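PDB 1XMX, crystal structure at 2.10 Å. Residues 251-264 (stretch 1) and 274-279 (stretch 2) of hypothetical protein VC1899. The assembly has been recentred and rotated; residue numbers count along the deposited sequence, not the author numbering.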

# COMPACT_ATOMS: atom_id res chain seq x y z
N GLY A 251 -0.48 -20.66 9.08
CA GLY A 251 -0.64 -19.29 9.59
C GLY A 251 -1.08 -18.28 8.55
O GLY A 251 -1.44 -17.16 8.88
N GLU A 252 -1.05 -18.67 7.27
CA GLU A 252 -1.53 -17.78 6.20
C GLU A 252 -3.02 -17.57 6.23
O GLU A 252 -3.52 -16.77 5.46
N TRP A 253 -3.74 -18.30 7.10
CA TRP A 253 -5.18 -18.08 7.27
C TRP A 253 -5.56 -16.61 7.60
O TRP A 253 -6.62 -16.12 7.21
N LEU A 254 -4.71 -15.93 8.37
CA LEU A 254 -5.07 -14.62 8.92
C LEU A 254 -4.92 -13.55 7.84
O LEU A 254 -5.71 -12.62 7.76
N GLU A 255 -3.90 -13.68 7.01
CA GLU A 255 -3.70 -12.69 5.92
C GLU A 255 -4.74 -12.95 4.81
O GLU A 255 -5.16 -12.04 4.13
N THR A 256 -5.06 -14.21 4.56
CA THR A 256 -6.11 -14.58 3.65
C THR A 256 -7.47 -14.01 4.05
O THR A 256 -8.20 -13.52 3.19
N LEU A 257 -7.82 -14.13 5.34
CA LEU A 257 -9.02 -13.53 5.94
C LEU A 257 -9.00 -11.99 5.81
O LEU A 257 -10.00 -11.36 5.42
N VAL A 258 -7.86 -11.37 6.13
CA VAL A 258 -7.78 -9.93 6.01
C VAL A 258 -7.94 -9.51 4.55
O VAL A 258 -8.66 -8.56 4.25
N HIS A 259 -7.28 -10.19 3.63
CA HIS A 259 -7.46 -9.87 2.24
C HIS A 259 -8.92 -10.02 1.79
O HIS A 259 -9.47 -9.17 1.09
N SER A 260 -9.53 -11.12 2.19
CA SER A 260 -10.92 -11.40 1.85
C SER A 260 -11.89 -10.35 2.44
O SER A 260 -12.90 -10.06 1.84
N THR A 261 -11.61 -9.88 3.65
CA THR A 261 -12.38 -8.83 4.31
C THR A 261 -12.24 -7.44 3.64
O THR A 261 -13.22 -6.72 3.48
N VAL A 262 -11.02 -7.09 3.23
CA VAL A 262 -10.78 -5.89 2.50
C VAL A 262 -11.59 -5.91 1.22
O VAL A 262 -12.18 -4.88 0.83
N LYS A 263 -11.61 -7.05 0.55
CA LYS A 263 -12.37 -7.22 -0.70
C LYS A 263 -13.89 -7.01 -0.49
O LYS A 263 -14.54 -6.37 -1.31
N GLN A 264 -14.42 -7.55 0.62
CA GLN A 264 -15.79 -7.21 1.07
C GLN A 264 -16.07 -5.75 1.35
O GLN A 264 -17.13 -5.23 0.96
N ASP A 274 -7.36 -0.43 -4.94
CA ASP A 274 -6.48 -1.56 -5.27
C ASP A 274 -6.17 -2.44 -4.02
O ASP A 274 -6.12 -1.94 -2.93
N ARG A 275 -5.93 -3.73 -4.20
CA ARG A 275 -5.63 -4.59 -3.06
C ARG A 275 -4.90 -5.78 -3.55
O ARG A 275 -5.15 -6.22 -4.67
N SER A 276 -4.05 -6.35 -2.69
CA SER A 276 -3.26 -7.50 -3.08
C SER A 276 -2.86 -8.32 -1.87
O SER A 276 -2.79 -7.79 -0.78
N LEU A 277 -2.54 -9.59 -2.10
CA LEU A 277 -2.15 -10.56 -1.09
C LEU A 277 -0.71 -10.95 -1.30
O LEU A 277 -0.33 -11.36 -2.37
N ASN A 278 0.11 -10.79 -0.28
CA ASN A 278 1.50 -11.24 -0.28
C ASN A 278 2.33 -10.70 -1.44
O ASN A 278 2.96 -11.47 -2.18
N VAL A 279 2.33 -9.38 -1.59
CA VAL A 279 3.12 -8.74 -2.61
C VAL A 279 4.60 -8.94 -2.29
O VAL A 279 5.04 -8.64 -1.16

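A helix and a nearly antiparallel strand, together with the corner that follows the strand, meet here in a small mixed contact, in which Leu277 and the aliphatic parts of longer side chains supply the packing and no clear hydrogen bond crosses between the stretches. The helix and strand axes approach to 9.0 Å at 163°, and the two stretches bury 473 Å² in all. Because they run in opposite directions, the later helix residues Val262 and Lys263 meet Arg275, whereas the earlier Glu255 reaches the corner at Leu277 and Asn278.

His259 and Leu277 form the centre, where their CA atoms lie 6.3 Å apart. His259 points toward the strand with chi1 t and chi2 near 70°, an orientation that lays its ring beneath Leu277: CB of Leu277 sits 4.0 Å from the centroid of the His259 ring, 7° off the normal, a CH-pi contact over the face. A flat, polarizable imidazole suits this place because it offers a broad surface to an aliphatic group. ND1 of His259, 3.7 Å from C of Ser276, is buried by the contact and has no partner in the model. Leu277, with chi1 t and chi2 p, also points toward the helix, and its CD1 lies 3.5 Å from O of Glu255 and 3.9 Å from CB of His259. The branched end of leucine thus fills space against the helix backbone as well as its side chains. Ser276, between two residues that point toward the helix, directs its CB away from it.

Arg275 covers the next part of the helix. Its chi1 is p and chi2 and chi3 are t, an extended chain that runs across the helix to place the guanidinium beside Lys263 and His259. CB of Arg275 lies 4.2 Å from CG1 of Val262, whose t rotamer accompanies a CB pointing toward the strand. Farther out, CG of Lys263 lies 3.6 Å from CZ of Arg275, over one face of the guanidinium. Lysine fits because its methylenes can cover that flat group while its all-t chain carries the ammonium away. NH1 of Arg275 approaches NE2 of His259 to 3.3 Å, near the guanidinium plane.

At the corner, Glu255 adopts chi1 p and chi2 t and reaches the amide of Asn278 (chi1 m), with 2.7 Å between OE2 of Glu255 and ND2 of Asn278; the amide is probably turned over in the model, so the bonding there remains open. Thr256 points sideways, and its OG1 donates to O of Glu252 at 2.8 Å, satisfying the hydroxyl within the helix while it flanks Leu277.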

# COMPACT_ATOMS: atom_id res chain seq x y z
CB GLU A 252 -1.15 -18.32 4.84
CG GLU A 252 0.32 -18.63 4.69
CD GLU A 252 0.77 -18.40 3.27
OE1 GLU A 252 -0.13 -18.06 2.45
OE2 GLU A 252 2.00 -18.56 2.98
CB TRP A 253 -5.76 -19.03 8.34
CG TRP A 253 -5.33 -18.74 9.72
CD1 TRP A 253 -4.26 -19.26 10.35
CD2 TRP A 253 -5.96 -17.83 10.67
NE1 TRP A 253 -4.17 -18.76 11.62
CE2 TRP A 253 -5.19 -17.88 11.84
CE3 TRP A 253 -7.10 -17.01 10.63
CZ2 TRP A 253 -5.52 -17.17 12.98
CZ3 TRP A 253 -7.42 -16.27 11.76
CH2 TRP A 253 -6.64 -16.36 12.91
CB LEU A 254 -4.19 -14.29 10.11
CG LEU A 254 -4.45 -12.89 10.68
CD1 LEU A 254 -5.91 -12.69 11.20
CD2 LEU A 254 -3.45 -12.64 11.79
CB GLU A 255 -2.27 -12.75 5.37
CG GLU A 255 -1.85 -14.17 4.90
CD GLU A 255 -0.38 -14.25 4.52
OE1 GLU A 255 0.43 -13.38 4.91
OE2 GLU A 255 0.01 -15.20 3.84
CB THR A 256 -6.24 -16.12 3.59
OG1 THR A 256 -5.01 -16.67 3.12
CG2 THR A 256 -7.32 -16.52 2.59
CB LEU A 257 -9.11 -13.93 7.43
CG LEU A 257 -10.21 -13.18 8.21
CD1 LEU A 257 -11.63 -13.59 7.82
CD2 LEU A 257 -9.95 -13.36 9.70
CB VAL A 258 -6.48 -9.36 6.55
CG1 VAL A 258 -6.40 -7.82 6.18
CG2 VAL A 258 -6.36 -9.63 8.08
CB HIS A 259 -6.53 -10.71 1.40
CG HIS A 259 -6.66 -10.49 -0.06
ND1 HIS A 259 -6.24 -9.33 -0.69
CD2 HIS A 259 -7.15 -11.30 -1.04
CE1 HIS A 259 -6.45 -9.44 -1.99
NE2 HIS A 259 -7.00 -10.62 -2.23
CB SER A 260 -11.28 -12.78 2.35
OG SER A 260 -10.71 -13.77 1.50
CB THR A 261 -11.96 -8.76 5.79
OG1 THR A 261 -12.18 -10.06 6.34
CG2 THR A 261 -12.73 -7.72 6.58
CB VAL A 262 -9.27 -5.69 2.17
CG1 VAL A 262 -9.11 -4.47 1.18
CG2 VAL A 262 -8.45 -5.43 3.43
CB LYS A 263 -12.08 -8.58 -1.33
CG LYS A 263 -12.94 -8.85 -2.53
CD LYS A 263 -12.77 -10.28 -3.02
CE LYS A 263 -13.64 -10.53 -4.26
NZ LYS A 263 -13.41 -11.92 -4.74
CB GLN A 264 -16.13 -7.98 2.35
CG GLN A 264 -16.52 -9.34 2.05
CD GLN A 264 -17.13 -10.05 3.23
OE1 GLN A 264 -17.75 -9.42 4.13
NE2 GLN A 264 -16.98 -11.36 3.24
CB ASP A 274 -5.18 -1.13 -5.97
CG ASP A 274 -4.52 -2.30 -6.74
OD1 ASP A 274 -5.22 -3.30 -7.00
OD2 ASP A 274 -3.34 -2.25 -7.09
CB ARG A 275 -6.88 -5.09 -2.33
CG ARG A 275 -7.85 -5.71 -3.27
CD ARG A 275 -9.09 -6.37 -2.58
NE ARG A 275 -9.99 -6.68 -3.68
CZ ARG A 275 -9.97 -7.82 -4.36
NH1 ARG A 275 -9.19 -8.80 -3.97
NH2 ARG A 275 -10.78 -7.99 -5.40
CB SER A 276 -2.02 -7.03 -3.81
OG SER A 276 -1.74 -7.97 -4.84
CB LEU A 277 -3.06 -11.82 -1.17
CG LEU A 277 -2.92 -12.93 -0.12
CD1 LEU A 277 -3.02 -12.38 1.35
CD2 LEU A 277 -3.97 -14.06 -0.34
CB ASN A 278 1.58 -12.78 -0.21
CG ASN A 278 1.30 -13.30 1.19
OD1 ASN A 278 1.91 -12.84 2.16
ND2 ASN A 278 0.39 -14.28 1.32
CB VAL A 279 2.78 -7.23 -2.66
CG1 VAL A 279 3.45 -6.60 -3.86
CG2 VAL A 279 1.26 -7.03 -2.72